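Local structure of conserved uncharacterized protein (predicted phosphoesterase COG0622) (Streptococcus pneumoniae, 3CK2) at residues I9-D14 against I108-H113; F37-S42 against I80-G85; L126-G131 against V157-R162; G53-K58 against E69-E74; H113-S118 against P130-Q135. The protein is of unknown function but is probably a metal-dependent phosphoesterase of the calcineurin-like superfamily, with two manganese ions bound in its presumed active site. All blocks are in the same frame, centred on the assembly; numbering follows the deposited sequence.

Interaction 1 of 5, residues I9-D14 against I108-H113; sequences IIVMSD and ICLYGH. With MN (manganese (II) ion), chain B.
Asp-14 and His-113 join two strand-end loops of a β-sandwich at its metal-binding edge, and here the contact is tight. The backbones converge to 5.7 Å between Ser-13 CA and Gly-112 CA, and Ser-13 OG, anti to its own backbone N (chi1 -165°), comes within 3.4 Å of Gly-112 CA. Asp-14 divides its carboxylate: OD1 binds manganese at 2.1 Å, whereas OD2 accepts His-113 N through its syn lone pair (3.0 Å) and Ser-13 OG from above the carboxylate plane (2.6 Å). Farther back the strands splay and the contact becomes loose and wholly apolar. Val-11 and Leu-110 meet tip to tip, CG2 to CD2 at 3.9 Å, and Ile-9 CD1 barely reaches Ile-108 CD1 at 4.3 Å. At the metal end two waters complete the ion's shell with Asp-14, His-16, Asp-41 and His-115, and one also donates to His-113 O. Two donors on OD2 thus restrain the rotation of the carboxylate, which probably helps keep OD1 directed at the metal.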
# COMPACT_ATOMS: atom_id res chain seq x y z
N ILE A 9 3.57 -7.80 4.94
CA ILE A 9 2.40 -7.30 4.25
C ILE A 9 2.76 -7.05 2.79
O ILE A 9 3.93 -6.81 2.45
CB ILE A 9 1.79 -6.02 4.96
CG1 ILE A 9 2.75 -4.82 4.87
CG2 ILE A 9 1.33 -6.35 6.43
CD1 ILE A 9 2.12 -3.49 5.27
N ILE A 10 1.74 -7.19 1.96
CA ILE A 10 1.81 -6.95 0.51
C ILE A 10 0.88 -5.78 0.22
O ILE A 10 -0.30 -5.79 0.66
CB ILE A 10 1.42 -8.22 -0.35
CG1 ILE A 10 2.43 -9.37 -0.10
CG2 ILE A 10 1.39 -7.86 -1.87
CD1 ILE A 10 3.94 -9.05 -0.57
N VAL A 11 1.42 -4.76 -0.46
CA VAL A 11 0.72 -3.52 -0.75
C VAL A 11 0.79 -3.25 -2.26
O VAL A 11 1.88 -3.25 -2.83
CB VAL A 11 1.36 -2.32 0.01
CG1 VAL A 11 0.48 -1.06 -0.13
CG2 VAL A 11 1.60 -2.68 1.49
N MSE A 12 -0.37 -3.02 -2.89
CA MSE A 12 -0.42 -2.57 -4.30
C MSE A 12 -1.41 -1.42 -4.46
O MSE A 12 -2.07 -1.04 -3.52
CB MSE A 12 -0.76 -3.73 -5.24
CG MSE A 12 -2.13 -4.29 -4.99
SE MSE A 12 -2.63 -5.75 -6.17
CE MSE A 12 -3.85 -6.62 -4.93
N SER A 13 -1.50 -0.86 -5.65
CA SER A 13 -2.28 0.34 -5.89
C SER A 13 -2.32 0.70 -7.34
O SER A 13 -1.38 0.43 -8.09
CB SER A 13 -1.68 1.54 -5.14
OG SER A 13 -2.58 2.63 -5.07
N ASP A 14 -3.41 1.39 -7.72
CA ASP A 14 -3.50 2.07 -9.02
C ASP A 14 -3.29 1.06 -10.16
O ASP A 14 -2.47 1.25 -11.08
CB ASP A 14 -2.53 3.26 -9.09
CG ASP A 14 -2.92 4.39 -8.15
OD1 ASP A 14 -3.70 5.30 -8.59
OD2 ASP A 14 -2.40 4.41 -6.98
N ILE A 108 2.38 2.44 10.34
CA ILE A 108 2.51 2.48 8.89
C ILE A 108 1.31 3.22 8.29
O ILE A 108 0.18 3.03 8.72
CB ILE A 108 2.60 1.06 8.26
CG1 ILE A 108 3.78 0.26 8.86
CG2 ILE A 108 2.69 1.16 6.68
CD1 ILE A 108 3.83 -1.23 8.44
N CYS A 109 1.60 4.07 7.33
CA CYS A 109 0.60 4.83 6.59
C CYS A 109 0.75 4.51 5.09
O CYS A 109 1.76 4.76 4.47
CB CYS A 109 0.80 6.32 6.84
SG CYS A 109 -0.35 7.40 5.93
N LEU A 110 -0.28 3.88 4.54
CA LEU A 110 -0.27 3.38 3.18
C LEU A 110 -1.10 4.32 2.33
O LEU A 110 -2.20 4.68 2.70
CB LEU A 110 -0.90 1.99 3.13
CG LEU A 110 -0.16 0.87 3.88
CD1 LEU A 110 -0.96 -0.46 3.75
CD2 LEU A 110 1.30 0.72 3.35
N TYR A 111 -0.56 4.71 1.18
CA TYR A 111 -1.25 5.61 0.24
C TYR A 111 -0.96 5.19 -1.25
O TYR A 111 -0.11 4.34 -1.53
CB TYR A 111 -0.93 7.10 0.58
CG TYR A 111 0.46 7.56 0.27
CD1 TYR A 111 0.73 8.29 -0.87
CD2 TYR A 111 1.52 7.29 1.13
CE1 TYR A 111 2.03 8.71 -1.18
CE2 TYR A 111 2.85 7.69 0.80
CZ TYR A 111 3.08 8.40 -0.35
OH TYR A 111 4.37 8.82 -0.68
N GLY A 112 -1.76 5.75 -2.17
CA GLY A 112 -1.59 5.56 -3.59
C GLY A 112 -1.59 6.91 -4.30
O GLY A 112 -0.87 7.83 -3.91
N HIS A 113 -2.36 7.00 -5.39
CA HIS A 113 -2.69 8.23 -6.09
C HIS A 113 -1.57 8.74 -7.00
O HIS A 113 -1.84 9.06 -8.17
CB HIS A 113 -3.23 9.30 -5.13
CG HIS A 113 -3.83 10.49 -5.81
ND1 HIS A 113 -4.83 10.39 -6.75
CD2 HIS A 113 -3.57 11.81 -5.67
CE1 HIS A 113 -5.15 11.60 -7.19
NE2 HIS A 113 -4.40 12.48 -6.55
MN MN B . -4.46 6.35 -10.24
O HOH W 1 -4.10 8.33 -9.36
O HOH W 2 -5.12 7.65 -11.89

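Interaction 2 of 5, residues F37-S42 against I80-G85; sequences FHNGDS and IIQTHG. With MN (manganese (II) ion), chain B.
Asn-39 and His-84 mark where the two backbones come nearest, 5.3 Å between their CA atoms; the segments run almost parallel, 10° apart, one on each sheet of the sandwich. Within the strands, away from the metals, the Phe-37 ring touches Ile-80 CD1 through CZ, and Gln-82 OE1 lies at the ring's edge, 3.5 Å from Phe-37 CD1, with the ring and amide planes nearly perpendicular. Gln-82 leaves the backbone with CG anti to N (chi1 -172°) and stays extended, which carries its amide across to the other sheet. There NE2 gives one hydrogen to Asn-39 OD1 (3.0 Å), lying in the plane of that carbonyl, and also bonds Arg-55 O. The other end of the Asn-39 amide, ND2, is taken by Tyr-111 O. Nearer the metals, His-84 ND1 donates to Asn-39 O at 2.7 Å with an N-H...O angle of 160°, the acceptor lying in the ring plane. Its NE2 binds one manganese, and Asp-41 OD2, 2.2 Å from the other manganese, is a ligand of both. Asp-41 OD1 meanwhile accepts from Met-61 N. The backbone carbonyl of Asn-39 therefore acts as a second-shell partner: it fixes the rotation of the imidazole and, by drawing on the ND1 hydrogen, probably makes NE2 a somewhat better electron donor to its metal.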
# COMPACT_ATOMS: atom_id res chain seq x y z
N PHE A 37 -2.88 -5.42 0.86
CA PHE A 37 -3.55 -4.10 0.72
C PHE A 37 -3.59 -3.57 -0.71
O PHE A 37 -2.62 -3.69 -1.46
CB PHE A 37 -2.82 -3.04 1.56
CG PHE A 37 -2.79 -3.35 3.00
CD1 PHE A 37 -3.77 -2.88 3.83
CD2 PHE A 37 -1.78 -4.16 3.52
CE1 PHE A 37 -3.76 -3.17 5.16
CE2 PHE A 37 -1.78 -4.47 4.87
CZ PHE A 37 -2.79 -3.97 5.69
N HIS A 38 -4.68 -2.90 -1.06
CA HIS A 38 -4.78 -2.22 -2.35
C HIS A 38 -5.21 -0.81 -2.03
O HIS A 38 -6.19 -0.63 -1.36
CB HIS A 38 -5.76 -2.94 -3.27
CG HIS A 38 -5.75 -2.44 -4.67
ND1 HIS A 38 -6.02 -1.13 -5.00
CD2 HIS A 38 -5.57 -3.09 -5.84
CE1 HIS A 38 -5.95 -0.99 -6.31
NE2 HIS A 38 -5.66 -2.17 -6.85
N ASN A 39 -4.46 0.19 -2.48
CA ASN A 39 -4.68 1.57 -2.04
C ASN A 39 -5.55 2.41 -3.00
O ASN A 39 -5.59 3.64 -2.92
CB ASN A 39 -3.33 2.25 -1.77
CG ASN A 39 -2.49 1.52 -0.74
OD1 ASN A 39 -3.02 0.75 0.07
ND2 ASN A 39 -1.16 1.78 -0.74
N GLY A 40 -6.22 1.71 -3.91
CA GLY A 40 -7.27 2.27 -4.74
C GLY A 40 -6.91 2.52 -6.19
O GLY A 40 -5.80 2.26 -6.67
N ASP A 41 -7.90 3.08 -6.88
CA ASP A 41 -7.91 3.26 -8.33
C ASP A 41 -7.75 1.91 -9.02
O ASP A 41 -6.93 1.74 -9.91
CB ASP A 41 -6.82 4.23 -8.74
CG ASP A 41 -7.28 5.64 -8.80
OD1 ASP A 41 -8.40 5.93 -8.39
OD2 ASP A 41 -6.46 6.47 -9.29
N SER A 42 -8.53 0.93 -8.59
CA SER A 42 -8.58 -0.38 -9.25
C SER A 42 -9.50 -0.37 -10.47
O SER A 42 -9.27 -1.10 -11.45
CB SER A 42 -9.03 -1.48 -8.27
OG SER A 42 -10.29 -1.25 -7.74
N ILE A 80 -1.80 -0.03 11.03
CA ILE A 80 -1.63 0.38 9.68
C ILE A 80 -2.87 1.25 9.35
O ILE A 80 -4.01 0.88 9.68
CB ILE A 80 -1.55 -0.89 8.76
CG1 ILE A 80 -0.36 -1.77 9.22
CG2 ILE A 80 -1.48 -0.51 7.27
CD1 ILE A 80 -0.27 -3.19 8.62
N ILE A 81 -2.62 2.41 8.75
CA ILE A 81 -3.68 3.25 8.21
C ILE A 81 -3.43 3.32 6.70
O ILE A 81 -2.32 3.13 6.24
CB ILE A 81 -3.81 4.64 8.93
CG1 ILE A 81 -2.66 5.61 8.57
CG2 ILE A 81 -3.88 4.46 10.47
CD1 ILE A 81 -2.84 7.02 9.21
N GLN A 82 -4.49 3.57 5.96
CA GLN A 82 -4.54 3.37 4.54
C GLN A 82 -5.55 4.32 3.92
O GLN A 82 -6.70 4.40 4.36
CB GLN A 82 -4.99 1.94 4.30
CG GLN A 82 -4.93 1.47 2.90
CD GLN A 82 -5.56 0.12 2.70
OE1 GLN A 82 -6.20 -0.44 3.62
NE2 GLN A 82 -5.42 -0.41 1.49
N THR A 83 -5.12 5.00 2.88
CA THR A 83 -5.99 5.91 2.14
C THR A 83 -5.44 6.03 0.74
O THR A 83 -4.28 5.68 0.51
CB THR A 83 -6.11 7.31 2.86
OG1 THR A 83 -7.23 8.02 2.35
CG2 THR A 83 -4.87 8.17 2.70
N HIS A 84 -6.25 6.47 -0.22
CA HIS A 84 -5.71 6.72 -1.57
C HIS A 84 -4.75 7.91 -1.59
O HIS A 84 -3.62 7.78 -2.01
CB HIS A 84 -6.82 6.89 -2.59
CG HIS A 84 -6.34 6.89 -4.02
ND1 HIS A 84 -5.76 5.78 -4.60
CD2 HIS A 84 -6.41 7.84 -4.98
CE1 HIS A 84 -5.50 6.05 -5.88
NE2 HIS A 84 -5.88 7.29 -6.13
N GLY A 85 -5.20 9.05 -1.11
CA GLY A 85 -4.33 10.25 -0.96
C GLY A 85 -4.94 11.53 -1.49
O GLY A 85 -4.61 12.59 -1.03
MN MN B . -4.46 6.35 -10.24
O HOH W 2 -5.12 7.65 -11.89
O HOH W 1 -4.10 8.33 -9.36

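Interaction 3 of 5, residues L126-G131 against V157-R162; sequences LFLNPG and VDFLTR. With SRT (S,R meso-tartaric acid), chain F.
Val-157 opens the contact by meeting two leucines of the facing sheet. Its CG2 and Leu-126 CD2 approach tip to tip at 4.1 Å, while CG1 packs 3.8 Å from Leu-128 CD1 as the two side chains run antiparallel past one another. The strand axes lie 9.2 Å apart and only 12° from parallel, and no hydrogen bond links the two segments, as expected of strands stacked across a β-sandwich rather than paired within a sheet. Asp-158 faces the other way, its OD2 in a salt bridge with Arg-147 and its OD1 bonded to Ser-171 OG beside the bound meso-tartrate. Phe-159 returns to the core, its CG set on the side of the backbone N (chi1 -66°), from where the ring reaches the facing strand. Its CZ rests 3.7 Å from Leu-128 CD1, and its rim is turned to two backbone carbonyls: CE1 is 3.4 Å from Asn-129 O and CD1 3.6 Å from Pro-130 O, both near the ring plane. Beyond the contact, Arg-162 ties the end of its segment to Ile-133 O and Asp-18. In the first segment, Asn-129 OD1 accepts Gly-131 N at 2.9 Å, an Asx turn at the Pro-130 to Gly-131 bend. Apolar contacts thus carry this interface, and the carbonyl oxygens at the Phe-159 edge probably gain a little from the faintly positive ring hydrogens.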
# COMPACT_ATOMS: atom_id res chain seq x y z
N LEU A 126 6.38 4.93 9.12
CA LEU A 126 6.65 4.56 7.74
C LEU A 126 5.49 4.98 6.83
O LEU A 126 4.33 4.55 7.06
CB LEU A 126 6.84 3.05 7.62
CG LEU A 126 7.01 2.47 6.21
CD1 LEU A 126 8.29 2.97 5.55
CD2 LEU A 126 6.95 0.95 6.26
N PHE A 127 5.81 5.83 5.84
CA PHE A 127 4.90 6.19 4.76
C PHE A 127 5.34 5.47 3.48
O PHE A 127 6.50 5.53 3.08
CB PHE A 127 4.88 7.70 4.50
CG PHE A 127 4.32 8.51 5.66
CD1 PHE A 127 3.00 8.96 5.65
CD2 PHE A 127 5.11 8.82 6.75
CE1 PHE A 127 2.49 9.69 6.71
CE2 PHE A 127 4.60 9.56 7.81
CZ PHE A 127 3.28 9.97 7.79
N LEU A 128 4.39 4.79 2.84
CA LEU A 128 4.67 3.95 1.69
C LEU A 128 3.62 4.12 0.61
O LEU A 128 2.41 3.97 0.87
CB LEU A 128 4.73 2.47 2.09
CG LEU A 128 4.91 1.40 1.00
CD1 LEU A 128 6.34 1.44 0.42
CD2 LEU A 128 4.65 0.06 1.61
N ASN A 129 4.10 4.42 -0.59
CA ASN A 129 3.34 4.27 -1.82
C ASN A 129 3.99 3.10 -2.52
O ASN A 129 5.21 3.12 -2.79
CB ASN A 129 3.41 5.56 -2.66
CG ASN A 129 2.45 5.53 -3.85
OD1 ASN A 129 2.31 4.52 -4.53
ND2 ASN A 129 1.79 6.65 -4.11
N PRO A 130 3.20 2.06 -2.82
CA PRO A 130 3.83 0.91 -3.47
C PRO A 130 4.23 1.13 -4.94
O PRO A 130 4.78 0.24 -5.52
CB PRO A 130 2.73 -0.16 -3.37
CG PRO A 130 1.46 0.63 -3.47
CD PRO A 130 1.74 1.87 -2.65
N GLY A 131 3.97 2.33 -5.50
CA GLY A 131 3.96 2.57 -6.92
C GLY A 131 2.63 2.21 -7.55
O GLY A 131 1.67 1.84 -6.85
N VAL A 157 11.48 -2.63 3.44
CA VAL A 157 10.65 -2.45 2.23
C VAL A 157 11.37 -2.87 0.95
O VAL A 157 12.48 -2.43 0.66
CB VAL A 157 10.20 -0.97 2.09
CG1 VAL A 157 9.34 -0.79 0.82
CG2 VAL A 157 9.50 -0.48 3.41
N ASP A 158 10.74 -3.76 0.20
CA ASP A 158 11.18 -4.12 -1.15
C ASP A 158 10.09 -3.81 -2.13
O ASP A 158 8.92 -4.00 -1.84
CB ASP A 158 11.48 -5.60 -1.24
CG ASP A 158 12.74 -5.98 -0.51
OD1 ASP A 158 13.86 -5.52 -0.87
OD2 ASP A 158 12.60 -6.72 0.46
N PHE A 159 10.49 -3.33 -3.30
CA PHE A 159 9.54 -3.17 -4.40
C PHE A 159 9.67 -4.31 -5.40
O PHE A 159 10.76 -4.72 -5.72
CB PHE A 159 9.72 -1.79 -5.04
CG PHE A 159 9.35 -0.66 -4.12
CD1 PHE A 159 8.08 -0.15 -4.11
CD2 PHE A 159 10.30 -0.12 -3.27
CE1 PHE A 159 7.78 0.88 -3.27
CE2 PHE A 159 9.99 0.92 -2.43
CZ PHE A 159 8.73 1.41 -2.43
N LEU A 160 8.53 -4.82 -5.84
CA LEU A 160 8.45 -6.08 -6.59
C LEU A 160 7.81 -5.81 -7.93
O LEU A 160 6.95 -4.94 -8.07
CB LEU A 160 7.63 -7.13 -5.84
CG LEU A 160 8.28 -8.03 -4.77
CD1 LEU A 160 9.20 -7.32 -3.84
CD2 LEU A 160 7.17 -8.71 -3.99
N THR A 161 8.27 -6.55 -8.93
CA THR A 161 7.76 -6.40 -10.26
C THR A 161 6.52 -7.27 -10.39
O THR A 161 6.14 -8.00 -9.47
CB THR A 161 8.80 -6.79 -11.33
OG1 THR A 161 9.00 -8.20 -11.32
CG2 THR A 161 10.13 -6.02 -11.15
N ARG A 162 5.88 -7.16 -11.56
CA ARG A 162 4.72 -7.99 -11.89
C ARG A 162 5.05 -9.47 -12.06
O ARG A 162 4.12 -10.31 -12.16
CB ARG A 162 4.03 -7.43 -13.15
CG ARG A 162 3.22 -6.17 -12.80
CD ARG A 162 2.64 -5.45 -14.02
NE ARG A 162 1.68 -6.26 -14.74
CZ ARG A 162 0.39 -6.02 -14.87
NH1 ARG A 162 -0.12 -4.93 -14.37
NH2 ARG A 162 -0.37 -6.84 -15.56
O1 SRT F . 17.63 -6.21 0.68
O11 SRT F . 18.74 -5.59 -1.12
C1 SRT F . 17.84 -6.26 -0.55
C2 SRT F . 16.96 -7.16 -1.39
O2 SRT F . 15.61 -6.82 -1.10
C3 SRT F . 17.12 -8.67 -1.10
O3 SRT F . 18.37 -8.94 -0.45
C4 SRT F . 16.96 -9.51 -2.36
O4 SRT F . 16.95 -10.76 -2.24
O41 SRT F . 16.83 -8.98 -3.48

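Interaction 4 of 5, residues G53-K58 against E69-E74; sequences GIRVVK and ERLVTE
Arg-55 clasps Thr-73 across the open edge of the β-sandwich, where strands 54-56 and 70-75 are the outermost members of the two facing sheets and the N-to-C directions of 54-56 and 70-74 lie 144° apart. Its CB starts against Leu-71 CD2 at 3.9 Å. The chain then bends twice, chi2 (-77°) turning CD and chi3 (-87°) turning NE, and both CG and CD skirt Thr-73 OG1. NE donates to that hydroxyl oxygen at 2.8 Å, CZ lies 3.4 Å from Thr-73 OG1 and near Leu-71 CG, and NH2 reaches the same hydroxyl at 3.2 Å, a side-on grip with OG1 in the guanidinium plane. NH2 also makes a weak bond to Val-72 O. Leu-71 crosses at about a right angle and sets CG over one face of the guanidinium, 3.6 Å above its plane, so polar edge partners and this apolar cover together set its orientation. Nearer the metal end, Val-57 CG1 packs on Leu-71 CB, and a water donates to both Lys-58 O (2.6 Å) and Glu-69 O (2.7 Å).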
# COMPACT_ATOMS: atom_id res chain seq x y z
N GLY A 53 -9.74 -11.42 1.05
CA GLY A 53 -8.40 -11.44 1.64
C GLY A 53 -7.63 -10.11 1.56
O GLY A 53 -6.55 -9.99 2.16
N ILE A 54 -8.19 -9.11 0.85
CA ILE A 54 -7.49 -7.86 0.57
C ILE A 54 -8.15 -6.67 1.27
O ILE A 54 -9.37 -6.58 1.26
CB ILE A 54 -7.43 -7.56 -0.97
CG1 ILE A 54 -6.71 -8.69 -1.72
CG2 ILE A 54 -6.74 -6.20 -1.22
CD1 ILE A 54 -6.72 -8.50 -3.22
N ARG A 55 -7.35 -5.77 1.84
CA ARG A 55 -7.87 -4.51 2.40
C ARG A 55 -7.77 -3.41 1.37
O ARG A 55 -6.67 -3.03 0.99
CB ARG A 55 -7.11 -4.09 3.66
CG ARG A 55 -7.09 -5.13 4.76
CD ARG A 55 -8.42 -5.15 5.47
NE ARG A 55 -8.50 -4.18 6.56
CZ ARG A 55 -9.61 -3.90 7.23
NH1 ARG A 55 -10.76 -4.48 6.92
NH2 ARG A 55 -9.57 -3.01 8.21
N VAL A 56 -8.91 -2.88 0.93
CA VAL A 56 -8.95 -1.93 -0.23
C VAL A 56 -9.68 -0.63 0.11
O VAL A 56 -10.71 -0.62 0.79
CB VAL A 56 -9.54 -2.63 -1.54
CG1 VAL A 56 -10.93 -3.22 -1.30
CG2 VAL A 56 -9.50 -1.69 -2.78
N VAL A 57 -9.12 0.47 -0.35
CA VAL A 57 -9.72 1.82 -0.13
C VAL A 57 -10.11 2.46 -1.48
O VAL A 57 -9.74 1.97 -2.56
CB VAL A 57 -8.79 2.75 0.72
CG1 VAL A 57 -8.76 2.24 2.15
CG2 VAL A 57 -7.38 2.83 0.08
N LYS A 58 -10.90 3.53 -1.40
CA LYS A 58 -11.39 4.20 -2.58
C LYS A 58 -10.40 5.19 -3.19
O LYS A 58 -9.92 6.09 -2.50
CB LYS A 58 -12.67 4.95 -2.27
CG LYS A 58 -13.42 5.49 -3.52
CD LYS A 58 -14.35 6.67 -3.11
CE LYS A 58 -15.16 7.25 -4.30
NZ LYS A 58 -14.33 7.79 -5.38
N GLU A 69 -13.11 5.41 2.23
CA GLU A 69 -12.07 6.41 2.05
C GLU A 69 -10.78 6.15 2.83
O GLU A 69 -9.69 6.39 2.34
CB GLU A 69 -12.58 7.77 2.44
CG GLU A 69 -13.54 8.32 1.41
CD GLU A 69 -14.17 9.65 1.81
OE1 GLU A 69 -13.81 10.24 2.87
OE2 GLU A 69 -15.03 10.09 1.04
N ARG A 70 -10.94 5.68 4.06
CA ARG A 70 -9.84 5.34 4.94
C ARG A 70 -10.11 3.99 5.53
O ARG A 70 -11.26 3.60 5.73
CB ARG A 70 -9.73 6.33 6.11
CG ARG A 70 -9.75 7.80 5.74
CD ARG A 70 -9.83 8.67 7.00
NE ARG A 70 -9.89 10.09 6.63
CZ ARG A 70 -9.78 11.13 7.48
NH1 ARG A 70 -9.58 10.96 8.79
NH2 ARG A 70 -9.86 12.37 7.02
N LEU A 71 -9.05 3.29 5.86
CA LEU A 71 -9.17 1.98 6.52
C LEU A 71 -8.04 1.86 7.53
O LEU A 71 -6.87 2.16 7.22
CB LEU A 71 -9.12 0.86 5.48
CG LEU A 71 -9.83 -0.47 5.67
CD1 LEU A 71 -11.29 -0.31 6.12
CD2 LEU A 71 -9.69 -1.28 4.33
N VAL A 72 -8.42 1.47 8.75
CA VAL A 72 -7.48 1.15 9.82
C VAL A 72 -7.43 -0.37 9.99
O VAL A 72 -8.45 -1.02 10.17
CB VAL A 72 -7.90 1.83 11.19
CG1 VAL A 72 -6.95 1.44 12.31
CG2 VAL A 72 -7.94 3.35 11.02
N THR A 73 -6.23 -0.92 9.93
CA THR A 73 -6.01 -2.33 10.07
C THR A 73 -5.00 -2.53 11.19
O THR A 73 -3.89 -2.10 11.11
CB THR A 73 -5.51 -2.94 8.78
OG1 THR A 73 -6.46 -2.72 7.75
CG2 THR A 73 -5.38 -4.38 8.92
N GLU A 74 -5.43 -3.15 12.27
CA GLU A 74 -4.54 -3.37 13.39
C GLU A 74 -4.06 -4.77 13.26
O GLU A 74 -4.83 -5.69 13.21
CB GLU A 74 -5.21 -3.12 14.72
CG GLU A 74 -6.13 -1.94 14.69
CD GLU A 74 -5.92 -0.98 15.81
OE1 GLU A 74 -6.69 -0.02 15.89
OE2 GLU A 74 -5.00 -1.16 16.61
O HOH W 3 -9.12 7.04 -0.23

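Interaction 5 of 5, residues H113-S118 against P130-Q135; sequences HLHVPS and PGSISQ. With MN (manganese (II) ion), chain B.
His-115 meets Ser-132 and Gln-135 in a loop-to-loop contact at the metal edge of the sandwich, between the turn that leads into strand 117-122 and the loop that leaves strand 125-130. At its base the backbones are in direct contact: Gly-131 CA sits 3.6 Å from Pro-117 N. Above this, the His-115 ring lies against Ser-132 CB, 3.7 Å from CG. NE2 binds manganese at 2.2 Å, and on the far side ND1 donates to Gln-135 O (2.7 Å), lying in the carbonyl plane. The Gln-135 side chain runs beside the ring and points the same way, its NE2 at the ring edge 3.3 Å from CE1, with amide and imidazole planes 42° apart. Ser-132 OG braces the turn that carries this carbonyl: it accepts Gln-135 N at 2.8 Å, an ST motif, and Ser-134 N at 3.3 Å, an ST turn, and bonds Asp-14 O as well. His-113, whose ND1 binds the second manganese, completes the pattern, since Gly-112 to His-115 form the Gly-His-X-His signature of calcineurin-like phosphoesterases, with each histidine serving a different ion.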
# COMPACT_ATOMS: atom_id res chain seq x y z
N HIS A 113 -2.36 7.00 -5.39
CA HIS A 113 -2.69 8.23 -6.09
C HIS A 113 -1.57 8.74 -7.00
O HIS A 113 -1.84 9.06 -8.17
CB HIS A 113 -3.23 9.30 -5.13
CG HIS A 113 -3.83 10.49 -5.81
ND1 HIS A 113 -4.83 10.39 -6.75
CD2 HIS A 113 -3.57 11.81 -5.67
CE1 HIS A 113 -5.15 11.60 -7.19
NE2 HIS A 113 -4.40 12.48 -6.55
N LEU A 114 -0.33 8.80 -6.49
CA LEU A 114 0.84 9.38 -7.22
C LEU A 114 1.47 8.49 -8.31
O LEU A 114 2.13 9.00 -9.22
CB LEU A 114 1.90 9.83 -6.24
CG LEU A 114 1.41 10.82 -5.15
CD1 LEU A 114 2.55 11.14 -4.23
CD2 LEU A 114 0.79 12.14 -5.70
N HIS A 115 1.24 7.17 -8.23
CA HIS A 115 1.83 6.20 -9.15
C HIS A 115 3.37 6.20 -9.09
O HIS A 115 4.03 5.83 -10.06
CB HIS A 115 1.38 6.44 -10.61
CG HIS A 115 -0.10 6.31 -10.86
ND1 HIS A 115 -0.60 5.90 -12.08
CD2 HIS A 115 -1.19 6.60 -10.09
CE1 HIS A 115 -1.92 5.91 -12.04
NE2 HIS A 115 -2.31 6.32 -10.84
N VAL A 116 3.92 6.62 -7.96
CA VAL A 116 5.36 6.73 -7.74
C VAL A 116 5.74 5.90 -6.50
O VAL A 116 5.25 6.17 -5.41
CB VAL A 116 5.84 8.24 -7.58
CG1 VAL A 116 7.32 8.31 -7.22
CG2 VAL A 116 5.59 9.05 -8.88
N PRO A 117 6.65 4.91 -6.64
CA PRO A 117 7.05 4.16 -5.43
C PRO A 117 7.85 5.00 -4.42
O PRO A 117 8.78 5.67 -4.81
CB PRO A 117 7.95 3.05 -5.99
CG PRO A 117 8.53 3.64 -7.24
CD PRO A 117 7.40 4.46 -7.83
N SER A 118 7.50 4.94 -3.15
CA SER A 118 8.18 5.69 -2.09
C SER A 118 8.07 5.01 -0.75
O SER A 118 7.04 4.46 -0.39
CB SER A 118 7.56 7.05 -1.92
OG SER A 118 7.26 7.54 -3.17
N PRO A 130 3.20 2.06 -2.82
CA PRO A 130 3.83 0.91 -3.47
C PRO A 130 4.23 1.13 -4.94
O PRO A 130 4.78 0.24 -5.52
CB PRO A 130 2.73 -0.16 -3.37
CG PRO A 130 1.46 0.63 -3.47
CD PRO A 130 1.74 1.87 -2.65
N GLY A 131 3.97 2.33 -5.50
CA GLY A 131 3.96 2.57 -6.92
C GLY A 131 2.63 2.21 -7.55
O GLY A 131 1.67 1.84 -6.85
N SER A 132 2.55 2.32 -8.88
CA SER A 132 1.43 1.78 -9.65
C SER A 132 1.77 0.42 -10.31
O SER A 132 2.76 0.28 -11.04
CB SER A 132 0.95 2.79 -10.69
OG SER A 132 -0.01 2.18 -11.53
N ILE A 133 0.91 -0.58 -10.05
CA ILE A 133 1.12 -1.92 -10.61
C ILE A 133 0.73 -1.97 -12.10
O ILE A 133 0.94 -2.99 -12.73
CB ILE A 133 0.38 -3.01 -9.72
CG1 ILE A 133 0.98 -4.42 -9.91
CG2 ILE A 133 -1.20 -2.98 -9.87
CD1 ILE A 133 0.47 -5.42 -8.86
N SER A 134 0.14 -0.89 -12.67
CA SER A 134 -0.26 -0.84 -14.09
C SER A 134 0.18 0.39 -14.85
O SER A 134 0.32 0.30 -16.03
CB SER A 134 -1.78 -0.92 -14.22
OG SER A 134 -2.24 -2.13 -13.68
N GLN A 135 0.37 1.53 -14.19
CA GLN A 135 0.61 2.82 -14.87
C GLN A 135 1.67 3.60 -14.12
O GLN A 135 1.37 4.59 -13.43
CB GLN A 135 -0.66 3.66 -14.85
CG GLN A 135 -1.75 3.16 -15.77
CD GLN A 135 -2.98 4.01 -15.78
OE1 GLN A 135 -3.95 3.68 -16.45
NE2 GLN A 135 -2.96 5.11 -15.04
MN MN B . -4.46 6.35 -10.24
O HOH W 1 -4.10 8.33 -9.36
O HOH W 2 -5.12 7.65 -11.89

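All five contacts bridge or border the two mixed sheets of one sandwich. One sheet sets 54-56, 35-38, 7-12, 145-150 and 154-160 side by side; the other 70-75, 78-83, 108-110, 125-130 and, at its edge, 117-122. Along the chain, interaction 4 is nested inside interaction 2, and both inside interaction 1; interactions 5 and 3 follow, sharing Pro-130 and Gly-131. Interactions 1 and 2 lie near the centre, about 5 Å apart between centres, while interactions 3 and 4 are about 17 Å apart and do not touch. Interactions 1, 2 and 5 all reach the same manganese ion and its two waters. The principle is general: strand ends from distant parts of the sequence converge at one edge to build a two-metal site.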